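Local structure of XAC2610 protein (Xanthomonas axonopodis pv. citri, 4QTQ) at residues V30-Q35 with P51-T56; L65-L70 with V107-G112; G81-T86 with F151-N156; T97-D102 with Y122-F127. The protein probably serves as an immunity protein that inhibits a peptidoglycan hydrolase linked to the bacterium's type IV secretion system, and binds a calcium ion. All blocks are in the same frame, centred on the assembly; numbering follows the deposited sequence.

Interaction 1: V30-Q35 with P51-T56; sequences VSVHAQ and PVVEVT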
loop_
_atom_site.group_PDB
_atom_site.type_symbol
_atom_site.label_atom_id
_atom_site.label_comp_id
_atom_site.label_asym_id
_atom_site.label_seq_id
_atom_site.Cartn_x
_atom_site.Cartn_y
_atom_site.Cartn_z
ATOM N N VAL A 30 -14.790 -8.747 4.629
ATOM C CA VAL A 30 -14.524 -7.985 3.416
ATOM C C VAL A 30 -15.213 -8.662 2.240
ATOM O O VAL A 30 -15.062 -9.876 2.035
ATOM C CB VAL A 30 -13.017 -7.873 3.098
ATOM C CG1 VAL A 30 -12.806 -6.950 1.900
ATOM C CG2 VAL A 30 -12.236 -7.362 4.299
ATOM N N SER A 31 -15.987 -7.877 1.497
ATOM C CA SER A 31 -16.620 -8.357 0.278
ATOM C C SER A 31 -16.204 -7.496 -0.899
ATOM O O SER A 31 -15.905 -6.320 -0.741
ATOM C CB SER A 31 -18.146 -8.373 0.418
ATOM O OG SER A 31 -18.675 -7.069 0.593
ATOM N N VAL A 32 -16.178 -8.105 -2.075
ATOM C CA VAL A 32 -15.848 -7.417 -3.314
ATOM C C VAL A 32 -17.002 -7.668 -4.280
ATOM O O VAL A 32 -17.485 -8.796 -4.387
ATOM C CB VAL A 32 -14.539 -7.952 -3.949
ATOM C CG1 VAL A 32 -14.210 -7.187 -5.231
ATOM C CG2 VAL A 32 -13.377 -7.863 -2.968
ATOM N N HIS A 33 -17.451 -6.607 -4.943
ATOM C CA HIS A 33 -18.465 -6.691 -5.972
ATOM C C HIS A 33 -17.892 -6.017 -7.229
ATOM O O HIS A 33 -17.699 -4.799 -7.245
ATOM C CB HIS A 33 -19.743 -6.004 -5.471
ATOM C CG HIS A 33 -19.980 -6.189 -4.001
ATOM N ND1 HIS A 33 -20.718 -7.235 -3.492
ATOM C CD2 HIS A 33 -19.539 -5.483 -2.932
ATOM C CE1 HIS A 33 -20.740 -7.153 -2.174
ATOM N NE2 HIS A 33 -20.033 -6.099 -1.809
ATOM N N ALA A 34 -17.603 -6.810 -8.255
ATOM C CA ALA A 34 -16.988 -6.302 -9.476
ATOM C C ALA A 34 -17.439 -7.118 -10.663
ATOM O O ALA A 34 -17.248 -8.334 -10.690
ATOM C CB ALA A 34 -15.470 -6.350 -9.371
ATOM N N GLN A 35 -18.016 -6.433 -11.643
ATOM C CA GLN A 35 -18.475 -7.037 -12.887
ATOM C C GLN A 35 -17.510 -6.670 -14.016
ATOM O O GLN A 35 -16.747 -5.711 -13.908
ATOM C CB GLN A 35 -19.873 -6.507 -13.248
ATOM C CG GLN A 35 -20.847 -6.339 -12.084
ATOM C CD GLN A 35 -21.374 -7.661 -11.563
ATOM O OE1 GLN A 35 -22.066 -8.383 -12.280
ATOM N NE2 GLN A 35 -21.063 -7.980 -10.305
ATOM N N PRO A 51 -15.616 -1.111 -9.353
ATOM C CA PRO A 51 -15.476 -2.159 -8.352
ATOM C C PRO A 51 -15.749 -1.585 -6.967
ATOM O O PRO A 51 -15.427 -0.427 -6.721
ATOM C CB PRO A 51 -14.010 -2.576 -8.490
ATOM C CG PRO A 51 -13.331 -1.334 -8.931
ATOM C CD PRO A 51 -14.302 -0.665 -9.864
ATOM N N VAL A 52 -16.345 -2.392 -6.089
ATOM C CA VAL A 52 -16.658 -1.979 -4.715
ATOM C C VAL A 52 -15.992 -2.943 -3.749
ATOM O O VAL A 52 -16.148 -4.150 -3.880
ATOM C CB VAL A 52 -18.177 -1.987 -4.445
ATOM C CG1 VAL A 52 -18.471 -1.684 -2.977
ATOM C CG2 VAL A 52 -18.883 -0.988 -5.356
ATOM N N VAL A 53 -15.244 -2.402 -2.793
ATOM C CA VAL A 53 -14.684 -3.187 -1.704
ATOM C C VAL A 53 -15.376 -2.717 -0.429
ATOM O O VAL A 53 -15.238 -1.553 -0.032
ATOM C CB VAL A 53 -13.167 -2.993 -1.594
ATOM C CG1 VAL A 53 -12.623 -3.649 -0.329
ATOM C CG2 VAL A 53 -12.479 -3.541 -2.845
ATOM N N GLU A 54 -16.147 -3.612 0.184
ATOM C CA GLU A 54 -16.890 -3.287 1.397
ATOM C C GLU A 54 -16.252 -3.961 2.607
ATOM O O GLU A 54 -16.054 -5.176 2.606
ATOM C CB GLU A 54 -18.346 -3.721 1.286
ATOM C CG GLU A 54 -19.221 -3.113 2.368
ATOM C CD GLU A 54 -20.627 -3.652 2.349
ATOM O OE1 GLU A 54 -20.837 -4.805 2.803
ATOM O OE2 GLU A 54 -21.521 -2.901 1.904
ATOM N N VAL A 55 -15.954 -3.152 3.629
ATOM C CA VAL A 55 -15.241 -3.597 4.833
ATOM C C VAL A 55 -16.129 -3.377 6.064
ATOM O O VAL A 55 -16.628 -2.265 6.296
ATOM C CB VAL A 55 -13.916 -2.818 5.013
ATOM C CG1 VAL A 55 -13.150 -3.312 6.234
ATOM C CG2 VAL A 55 -13.053 -2.916 3.761
ATOM N N THR A 56 -16.317 -4.436 6.845
ATOM C CA THR A 56 -17.106 -4.380 8.061
ATOM C C THR A 56 -16.230 -4.727 9.256
ATOM O O THR A 56 -15.954 -5.897 9.505
ATOM C CB THR A 56 -18.275 -5.385 8.027
ATOM O OG1 THR A 56 -19.023 -5.244 6.808
ATOM C CG2 THR A 56 -19.190 -5.176 9.241
#
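E54 O is approached from strand 30-33 by two groups of neighbouring residues: it accepts the backbone N-H of S31 at 2.9 Å from S31 N, and the CA of V30 lies 3.3 Å from it as a CA-H...O contact. This belongs to an antiparallel pairing at the middle of a four-stranded sheet of the beta-sandwich, the short strand axes running 163° apart. S31 N and E54 N exchange reciprocal bonds with each other's carbonyls, and H33 and V52 repeat the pattern, H33 N to V52 O and V52 N to H33 O both measuring 3.0 Å. V32-V53 sits between these hydrogen-bonded pairs and V30-V55 lies beyond S31-E54; both are non-hydrogen-bonded pairs, and all four valines turn to one buried face. There V30 CG1 meets V53 CG1 at 4.0 Å, each methyl anti to its own backbone N (chi1 -174° and 172°), and V32 and V53 also lean on L70 and I94. The face of S31, H33, V52 and E54 is more exposed. S31 and H33 each have two conformers, so the weak bond from H33 NE2 to S31 OG in one of them is doubtful. Past the last backbone bond, A34 and P51 still touch through their side chains, A34 CB lying 4.1 Å from P51 CB.

Interaction 2: L65-L70 with V107-G112; sequences LEPEAL and VVVWSG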
loop_
_atom_site.group_PDB
_atom_site.type_symbol
_atom_site.label_atom_id
_atom_site.label_comp_id
_atom_site.label_asym_id
_atom_site.label_seq_id
_atom_site.Cartn_x
_atom_site.Cartn_y
_atom_site.Cartn_z
ATOM N N LEU A 65 -15.793 1.075 -0.184
ATOM C CA LEU A 65 -14.755 1.800 -0.887
ATOM C C LEU A 65 -15.008 1.637 -2.365
ATOM O O LEU A 65 -15.421 0.552 -2.800
ATOM C CB LEU A 65 -13.384 1.245 -0.542
ATOM C CG LEU A 65 -13.008 1.221 0.930
ATOM C CD1 LEU A 65 -11.679 0.515 1.082
ATOM C CD2 LEU A 65 -12.940 2.628 1.489
ATOM N N GLU A 66 -14.769 2.706 -3.122
ATOM C CA GLU A 66 -14.900 2.685 -4.570
ATOM C C GLU A 66 -13.577 3.076 -5.251
ATOM O O GLU A 66 -13.424 4.214 -5.703
ATOM C CB GLU A 66 -16.025 3.610 -5.024
ATOM C CG GLU A 66 -17.420 3.153 -4.606
ATOM C CD GLU A 66 -17.951 3.838 -3.355
ATOM O OE1 GLU A 66 -17.207 4.609 -2.698
ATOM O OE2 GLU A 66 -19.141 3.607 -3.035
ATOM N N PRO A 67 -12.620 2.129 -5.325
ATOM C CA PRO A 67 -11.342 2.428 -5.982
ATOM C C PRO A 67 -11.470 2.602 -7.506
ATOM O O PRO A 67 -12.367 2.027 -8.147
ATOM C CB PRO A 67 -10.466 1.219 -5.630
ATOM C CG PRO A 67 -11.430 0.109 -5.386
ATOM C CD PRO A 67 -12.663 0.746 -4.802
ATOM N N GLU A 68 -10.572 3.395 -8.079
ATOM C CA GLU A 68 -10.608 3.684 -9.523
ATOM C C GLU A 68 -10.457 2.392 -10.332
ATOM O O GLU A 68 -11.010 2.253 -11.418
ATOM C CB GLU A 68 -9.521 4.712 -9.891
ATOM C CG GLU A 68 -9.846 5.531 -11.137
ATOM C CD GLU A 68 -9.114 6.866 -11.207
ATOM O OE1 GLU A 68 -8.613 7.199 -12.302
ATOM O OE2 GLU A 68 -9.051 7.590 -10.184
ATOM N N ALA A 69 -9.686 1.452 -9.795
ATOM C CA ALA A 69 -9.616 0.100 -10.333
ATOM C C ALA A 69 -9.214 -0.856 -9.218
ATOM O O ALA A 69 -8.827 -0.421 -8.136
ATOM C CB ALA A 69 -8.634 0.031 -11.503
ATOM N N LEU A 70 -9.345 -2.159 -9.475
ATOM C CA LEU A 70 -8.985 -3.200 -8.508
ATOM C C LEU A 70 -8.372 -4.403 -9.235
ATOM O O LEU A 70 -8.984 -4.968 -10.168
ATOM C CB LEU A 70 -10.218 -3.652 -7.708
ATOM C CG LEU A 70 -9.989 -4.755 -6.649
ATOM C CD1 LEU A 70 -9.108 -4.274 -5.511
ATOM C CD2 LEU A 70 -11.305 -5.278 -6.092
ATOM N N VAL A 107 -6.921 0.474 5.380
ATOM C CA VAL A 107 -7.098 -0.401 4.236
ATOM C C VAL A 107 -6.241 0.063 3.056
ATOM O O VAL A 107 -6.151 1.268 2.762
ATOM C CB VAL A 107 -8.588 -0.508 3.822
ATOM C CG1 VAL A 107 -8.759 -1.432 2.616
ATOM C CG2 VAL A 107 -9.419 -0.995 4.988
ATOM N N VAL A 108 -5.594 -0.909 2.423
ATOM C CA VAL A 108 -4.732 -0.668 1.275
ATOM C C VAL A 108 -5.204 -1.567 0.145
ATOM O O VAL A 108 -5.383 -2.775 0.320
ATOM C CB VAL A 108 -3.248 -0.964 1.595
ATOM C CG1 VAL A 108 -2.384 -0.733 0.365
ATOM C CG2 VAL A 108 -2.760 -0.129 2.758
ATOM N N VAL A 109 -5.404 -0.974 -1.021
ATOM C CA VAL A 109 -5.986 -1.675 -2.143
ATOM C C VAL A 109 -5.046 -1.584 -3.360
ATOM O O VAL A 109 -4.548 -0.503 -3.690
ATOM C CB VAL A 109 -7.375 -1.085 -2.436
ATOM C CG1 VAL A 109 -7.917 -1.568 -3.757
ATOM C CG2 VAL A 109 -8.343 -1.442 -1.303
ATOM N N TRP A 110 -4.785 -2.725 -3.997
ATOM C CA TRP A 110 -3.982 -2.752 -5.217
ATOM C C TRP A 110 -4.862 -2.235 -6.337
ATOM O O TRP A 110 -5.701 -2.967 -6.865
ATOM C CB TRP A 110 -3.463 -4.161 -5.504
ATOM C CG TRP A 110 -2.715 -4.278 -6.826
ATOM C CD1 TRP A 110 -2.291 -3.254 -7.632
ATOM C CD2 TRP A 110 -2.305 -5.492 -7.478
ATOM N NE1 TRP A 110 -1.674 -3.759 -8.759
ATOM C CE2 TRP A 110 -1.652 -5.126 -8.680
ATOM C CE3 TRP A 110 -2.452 -6.856 -7.177
ATOM C CZ2 TRP A 110 -1.149 -6.065 -9.569
ATOM C CZ3 TRP A 110 -1.950 -7.789 -8.063
ATOM C CH2 TRP A 110 -1.305 -7.388 -9.250
ATOM N N SER A 111 -4.685 -0.958 -6.680
ATOM C CA SER A 111 -5.589 -0.257 -7.598
ATOM C C SER A 111 -4.981 0.129 -8.950
ATOM O O SER A 111 -5.708 0.534 -9.846
ATOM C CB SER A 111 -6.113 1.014 -6.939
ATOM O OG SER A 111 -5.043 1.884 -6.600
ATOM N N GLY A 112 -3.667 0.024 -9.109
ATOM C CA GLY A 112 -3.042 0.475 -10.353
ATOM C C GLY A 112 -1.732 -0.217 -10.594
ATOM O O GLY A 112 -1.344 -1.105 -9.830
#
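L70 and V109 make the tight part of this contact: L70 CD1 lies only 3.4 Å from V109 CG1, closer than methyl groups usually pack. The CB of L70 heads away from strand 107-112, but CG stands anti to the backbone N (chi1 180°) and chi2 of 66° swings CD1 back, so that the two side chains cross at about a right angle. The same methyl lies 3.9 Å from W110 O. Next to it, P67 CB approaches V109 CG1 more easily, at 4.2 Å, and at the far end L65 CD1 rests on V107 CG1 at 3.8 Å. L65 ends the outer strand of the four-stranded sheet, and through these residues the connection to strand 70-73 packs its apolar side against a strand of the six-stranded sheet, part of the core of the beta-sandwich; Y125 borders L65 and P67, and L134 borders L65 and V107. The end at A69 and S111 is partly exposed and meets through backbone and CB atoms, with no hydrogen bond across it. A69 O lies 3.3 Å from S111 CA in a bent CA-H...O contact (126° at the hydrogen); it is buried and has no hydrogen-bond partner. A69 CB touches S111 O at 3.4 Å. S111 and G112 form a classic beta bulge against strand 121-128, while S111 OG bonds to S123 OG.

Interaction 3: G81-T86 with F151-N156; sequences GPLDDT and FSVKGN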
loop_
_atom_site.group_PDB
_atom_site.type_symbol
_atom_site.label_atom_id
_atom_site.label_comp_id
_atom_site.label_asym_id
_atom_site.label_seq_id
_atom_site.Cartn_x
_atom_site.Cartn_y
_atom_site.Cartn_z
ATOM N N GLY A 81 -2.415 -7.841 8.807
ATOM C CA GLY A 81 -1.212 -7.859 9.617
ATOM C C GLY A 81 -0.383 -6.613 9.428
ATOM O O GLY A 81 -0.784 -5.700 8.688
ATOM N N PRO A 82 0.786 -6.561 10.085
ATOM C CA PRO A 82 1.624 -5.376 9.980
ATOM C C PRO A 82 2.412 -5.323 8.661
ATOM O O PRO A 82 2.594 -6.359 7.988
ATOM C CB PRO A 82 2.567 -5.504 11.187
ATOM C CG PRO A 82 2.520 -6.946 11.611
ATOM C CD PRO A 82 1.468 -7.653 10.804
ATOM N N LEU A 83 2.848 -4.118 8.291
ATOM C CA LEU A 83 3.747 -3.931 7.155
ATOM C C LEU A 83 5.207 -3.900 7.637
ATOM O O LEU A 83 5.881 -2.862 7.593
ATOM C CB LEU A 83 3.384 -2.654 6.386
ATOM C CG LEU A 83 1.952 -2.575 5.826
ATOM C CD1 LEU A 83 1.698 -1.217 5.178
ATOM C CD2 LEU A 83 1.656 -3.715 4.853
ATOM N N ASP A 84 5.682 -5.052 8.110
ATOM C CA ASP A 84 7.076 -5.204 8.527
ATOM C C ASP A 84 7.974 -5.345 7.307
ATOM O O ASP A 84 7.664 -6.110 6.392
ATOM C CB ASP A 84 7.260 -6.454 9.381
ATOM C CG ASP A 84 6.517 -6.398 10.693
ATOM O OD1 ASP A 84 6.359 -5.291 11.243
ATOM O OD2 ASP A 84 6.113 -7.475 11.186
ATOM N N ASP A 85 9.090 -4.615 7.308
ATOM C CA ASP A 85 10.100 -4.723 6.246
ATOM C C ASP A 85 10.652 -6.148 6.258
ATOM O O ASP A 85 10.993 -6.708 5.209
ATOM C CB ASP A 85 11.223 -3.689 6.449
ATOM C CG ASP A 85 11.944 -3.328 5.150
ATOM O OD1 ASP A 85 12.701 -4.172 4.624
ATOM O OD2 ASP A 85 11.768 -2.187 4.667
ATOM N N THR A 86 10.719 -6.730 7.454
ATOM C CA THR A 86 11.047 -8.140 7.613
ATOM C C THR A 86 9.934 -9.019 7.012
ATOM O O THR A 86 10.112 -9.569 5.926
ATOM C CB THR A 86 11.321 -8.486 9.094
ATOM O OG1 THR A 86 10.232 -8.040 9.908
ATOM C CG2 THR A 86 12.605 -7.808 9.572
ATOM N N PHE A 151 5.128 0.377 0.808
ATOM C CA PHE A 151 5.994 0.794 1.907
ATOM C C PHE A 151 5.893 -0.119 3.131
ATOM O O PHE A 151 4.948 -0.899 3.265
ATOM C CB PHE A 151 5.692 2.258 2.304
ATOM C CG PHE A 151 4.227 2.570 2.454
ATOM C CD1 PHE A 151 3.531 2.185 3.588
ATOM C CD2 PHE A 151 3.541 3.246 1.447
ATOM C CE1 PHE A 151 2.178 2.477 3.729
ATOM C CE2 PHE A 151 2.194 3.533 1.577
ATOM C CZ PHE A 151 1.510 3.154 2.721
ATOM N N SER A 152 6.899 -0.024 4.001
ATOM C CA SER A 152 6.913 -0.736 5.285
ATOM C C SER A 152 6.672 0.289 6.380
ATOM O O SER A 152 7.046 1.442 6.227
ATOM C CB SER A 152 8.263 -1.407 5.510
ATOM O OG SER A 152 8.718 -2.039 4.322
ATOM N N VAL A 153 6.061 -0.126 7.482
ATOM C CA VAL A 153 5.795 0.785 8.588
ATOM C C VAL A 153 6.592 0.357 9.821
ATOM O O VAL A 153 6.648 -0.831 10.155
ATOM C CB VAL A 153 4.287 0.856 8.926
ATOM C CG1 VAL A 153 4.046 1.848 10.058
ATOM C CG2 VAL A 153 3.479 1.264 7.702
ATOM N N LYS A 154 7.218 1.337 10.475
ATOM C CA LYS A 154 7.954 1.128 11.732
ATOM C C LYS A 154 7.689 2.331 12.629
ATOM O O LYS A 154 8.223 3.408 12.392
ATOM C CB LYS A 154 9.458 1.010 11.451
ATOM C CG LYS A 154 10.328 0.773 12.681
ATOM C CD LYS A 154 11.765 1.234 12.458
ATOM C CE LYS A 154 12.592 1.156 13.734
ATOM N NZ LYS A 154 12.710 -0.239 14.238
ATOM N N GLY A 155 6.864 2.152 13.652
ATOM C CA GLY A 155 6.417 3.279 14.477
ATOM C C GLY A 155 5.687 4.297 13.623
ATOM O O GLY A 155 4.789 3.936 12.858
ATOM N N ASN A 156 6.097 5.563 13.720
ATOM C CA ASN A 156 5.545 6.612 12.859
ATOM C C ASN A 156 6.396 6.868 11.601
ATOM O O ASN A 156 6.220 7.887 10.922
ATOM C CB ASN A 156 5.308 7.906 13.655
ATOM C CG ASN A 156 6.593 8.644 13.993
ATOM O OD1 ASN A 156 7.666 8.040 14.112
ATOM N ND2 ASN A 156 6.489 9.961 14.158
HETATM O O HOH W 1 9.214 -2.271 9.371
#
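L83 and V153 are joined by a single direct backbone bond, V153 N to L83 O at 2.7 Å and 160° at the hydrogen, the donor lying in the plane of the L83 carbonyl. No second such bond follows, because the 81-86 loop passes strand 152-154 without running on beside it; the CA atoms of L83 and S152, 4.9 Å apart, mark the nearest approach. One water extends the link, accepting from D85 N at 3.1 Å and donating to V153 O at 3.0 Å. Strand 152-154 is an edge strand of the antiparallel sheet that spans 152-212, and the loop after strand 78-80 of the mixed sheet docks against it, joining the two sheets. The L83 side chain makes the apolar part of the contact. Its CD1 lies 4.0 Å from V153 CG2, and also meets F151 CE1 at 4.0 Å. F151 starts off away from the loop, yet its ring ends nearer to it, with CG between the backbone N and the carbonyl carbon (chi1 47°). L150 also touches L83, and L158 packs on F151 and V153. Towards solvent, S152 OG and D85 OD2 are 3.1 Å apart, a bond left unsettled since that hydroxyl proton has another acceptor nearby and D85 is poorly ordered.

Interaction 4: T97-D102 with Y122-F127; sequences TDINGD and YSVYLF. With CA (calcium ion), chain B.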
loop_
_atom_site.group_PDB
_atom_site.type_symbol
_atom_site.label_atom_id
_atom_site.label_comp_id
_atom_site.label_asym_id
_atom_site.label_seq_id
_atom_site.Cartn_x
_atom_site.Cartn_y
_atom_site.Cartn_z
ATOM N N THR A 97 -4.375 -3.247 7.792
ATOM C CA THR A 97 -3.165 -2.967 8.539
ATOM C C THR A 97 -3.289 -1.559 9.110
ATOM O O THR A 97 -3.828 -0.666 8.449
ATOM C CB THR A 97 -1.917 -3.068 7.628
ATOM O OG1 THR A 97 -0.733 -3.002 8.421
ATOM C CG2 THR A 97 -1.882 -1.936 6.580
ATOM N N ASP A 98 -2.827 -1.370 10.344
ATOM C CA ASP A 98 -2.887 -0.056 10.987
ATOM C C ASP A 98 -1.638 0.679 10.596
ATOM O O ASP A 98 -0.554 0.359 11.055
ATOM C CB ASP A 98 -2.972 -0.179 12.514
ATOM C CG ASP A 98 -3.110 1.173 13.216
ATOM O OD1 ASP A 98 -3.571 2.163 12.585
ATOM O OD2 ASP A 98 -2.761 1.229 14.420
ATOM N N ILE A 99 -1.789 1.657 9.722
ATOM C CA ILE A 99 -0.648 2.374 9.177
ATOM C C ILE A 99 -0.236 3.488 10.134
ATOM O O ILE A 99 0.954 3.703 10.358
ATOM C CB ILE A 99 -0.965 2.931 7.765
ATOM C CG1 ILE A 99 -1.167 1.758 6.788
ATOM C CG2 ILE A 99 0.146 3.854 7.272
ATOM C CD1 ILE A 99 -1.677 2.142 5.418
ATOM N N ASN A 100 -1.215 4.177 10.712
ATOM C CA ASN A 100 -0.917 5.348 11.540
ATOM C C ASN A 100 -0.847 5.098 13.056
ATOM O O ASN A 100 -0.778 6.050 13.832
ATOM C CB ASN A 100 -1.873 6.507 11.209
ATOM C CG ASN A 100 -3.326 6.181 11.470
ATOM O OD1 ASN A 100 -3.703 5.038 11.748
ATOM N ND2 ASN A 100 -4.159 7.190 11.348
ATOM N N GLY A 101 -0.853 3.831 13.465
ATOM C CA GLY A 101 -0.583 3.456 14.854
ATOM C C GLY A 101 -1.623 3.833 15.901
ATOM O O GLY A 101 -1.327 3.829 17.096
ATOM N N ASP A 102 -2.844 4.132 15.479
ATOM C CA ASP A 102 -3.894 4.517 16.419
ATOM C C ASP A 102 -4.737 3.342 16.919
ATOM O O ASP A 102 -5.710 3.547 17.626
ATOM C CB ASP A 102 -4.798 5.594 15.803
ATOM C CG ASP A 102 -5.688 5.064 14.674
ATOM O OD1 ASP A 102 -5.494 3.928 14.201
ATOM O OD2 ASP A 102 -6.597 5.806 14.262
ATOM N N TYR A 122 -0.942 1.522 -5.233
ATOM C CA TYR A 122 -1.996 1.306 -4.250
ATOM C C TYR A 122 -2.775 2.554 -3.872
ATOM O O TYR A 122 -2.252 3.679 -3.906
ATOM C CB TYR A 122 -1.375 0.725 -2.968
ATOM C CG TYR A 122 -0.641 -0.582 -3.208
ATOM C CD1 TYR A 122 0.679 -0.584 -3.650
ATOM C CD2 TYR A 122 -1.278 -1.807 -3.031
ATOM C CE1 TYR A 122 1.352 -1.770 -3.887
ATOM C CE2 TYR A 122 -0.609 -2.999 -3.265
ATOM C CZ TYR A 122 0.702 -2.976 -3.700
ATOM O OH TYR A 122 1.380 -4.154 -3.940
ATOM N N SER A 123 -4.028 2.319 -3.478
ATOM C CA SER A 123 -4.882 3.312 -2.889
ATOM C C SER A 123 -4.896 3.003 -1.404
ATOM O O SER A 123 -5.180 1.872 -1.006
ATOM C CB SER A 123 -6.305 3.242 -3.469
ATOM O OG SER A 123 -6.336 3.567 -4.861
ATOM N N VAL A 124 -4.577 4.016 -0.600
ATOM C CA VAL A 124 -4.520 3.894 0.853
ATOM C C VAL A 124 -5.683 4.667 1.478
ATOM O O VAL A 124 -5.927 5.828 1.131
ATOM C CB VAL A 124 -3.158 4.396 1.383
ATOM C CG1 VAL A 124 -3.095 4.337 2.897
ATOM C CG2 VAL A 124 -2.037 3.574 0.774
ATOM N N TYR A 125 -6.400 4.000 2.385
ATOM C CA TYR A 125 -7.517 4.587 3.130
ATOM C C TYR A 125 -7.298 4.443 4.645
ATOM O O TYR A 125 -7.214 3.318 5.170
ATOM C CB TYR A 125 -8.846 3.909 2.763
ATOM C CG TYR A 125 -9.126 3.796 1.272
ATOM C CD1 TYR A 125 -8.471 2.849 0.498
ATOM C CD2 TYR A 125 -10.046 4.626 0.645
ATOM C CE1 TYR A 125 -8.707 2.735 -0.861
ATOM C CE2 TYR A 125 -10.297 4.528 -0.723
ATOM C CZ TYR A 125 -9.613 3.577 -1.469
ATOM O OH TYR A 125 -9.839 3.425 -2.804
ATOM N N LEU A 126 -7.208 5.579 5.342
ATOM C CA LEU A 126 -7.084 5.575 6.798
ATOM C C LEU A 126 -8.463 5.627 7.455
ATOM O O LEU A 126 -9.345 6.381 7.033
ATOM C CB LEU A 126 -6.232 6.757 7.272
ATOM C CG LEU A 126 -4.776 6.806 6.809
ATOM C CD1 LEU A 126 -4.088 7.989 7.461
ATOM C CD2 LEU A 126 -4.035 5.519 7.150
ATOM N N PHE A 127 -8.649 4.829 8.497
ATOM C CA PHE A 127 -9.864 4.918 9.262
ATOM C C PHE A 127 -9.870 6.244 10.017
ATOM O O PHE A 127 -8.936 6.554 10.750
ATOM C CB PHE A 127 -9.995 3.760 10.251
ATOM C CG PHE A 127 -11.335 3.695 10.898
ATOM C CD1 PHE A 127 -12.440 3.273 10.175
ATOM C CD2 PHE A 127 -11.505 4.084 12.220
ATOM C CE1 PHE A 127 -13.689 3.229 10.762
ATOM C CE2 PHE A 127 -12.753 4.036 12.816
ATOM C CZ PHE A 127 -13.845 3.599 12.090
HETATM CA CA CA B . -5.378 3.399 11.751
HETATM O O HOH W 2 -7.024 5.018 11.791
#
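I99 points at V124 and L126 through a side chain whose CG1 is anti to the carbonyl carbon (chi1 -66°) and whose CD1 continues the chain in extended form (chi2 172°). This brings I99 CD1 tip to tip with V124 CG1 at 3.6 Å, while L126 CD2 lies 4.1 Å from I99 CB. In D102, chi1 of 71° sets CG between the backbone N and the carbonyl carbon, and the carboxylate then turns one oxygen to the calcium ion and the other to a water. The metal is held by D98 OD1 at 2.3 Å and D102 OD1 at 2.5 Å, with N100 as a further ligand. The spacing D98, N100, D102 followed by glycine resembles the DxDxDG calcium-binding loop of EF-hand type; H104 O and both carboxylate oxygens of D106 make the coordination sevenfold with the water. That water, 2.3 Å from the calcium ion, donates to D102 OD2 at 2.6 Å and to F127 O at 2.7 Å, tying the metal loop to strand 122-127. Two second-shell bonds steady the site: G103 N to D98 OD2, and F127 N to D106 OD1. V108 of strand 106-112 also touches I99.

Along the chain interaction 1 closes first; interaction 2 then opens and alternates with interactions 3 and 4, and interaction 4 is nested in the long loop that interaction 3 closes. Interactions 1 and 2, with centres 10 Å apart, touch where V53 O probably accepts from L65 N, a bond within the four-stranded sheet, from which the 65-70 loop goes on to pack against the mixed sheet. Interactions 2 and 4 share that mixed sheet through neighbouring strands 106-112 and 121-128. Interactions 3 and 4 lie 11 Å apart between centres. The calcium loop, which links strands 94-97 and 106-112, meets V153 of the 152-212 sheet through I99, while interactions 1 and 3, on opposite sides of the chain's centre, are 25 Å apart.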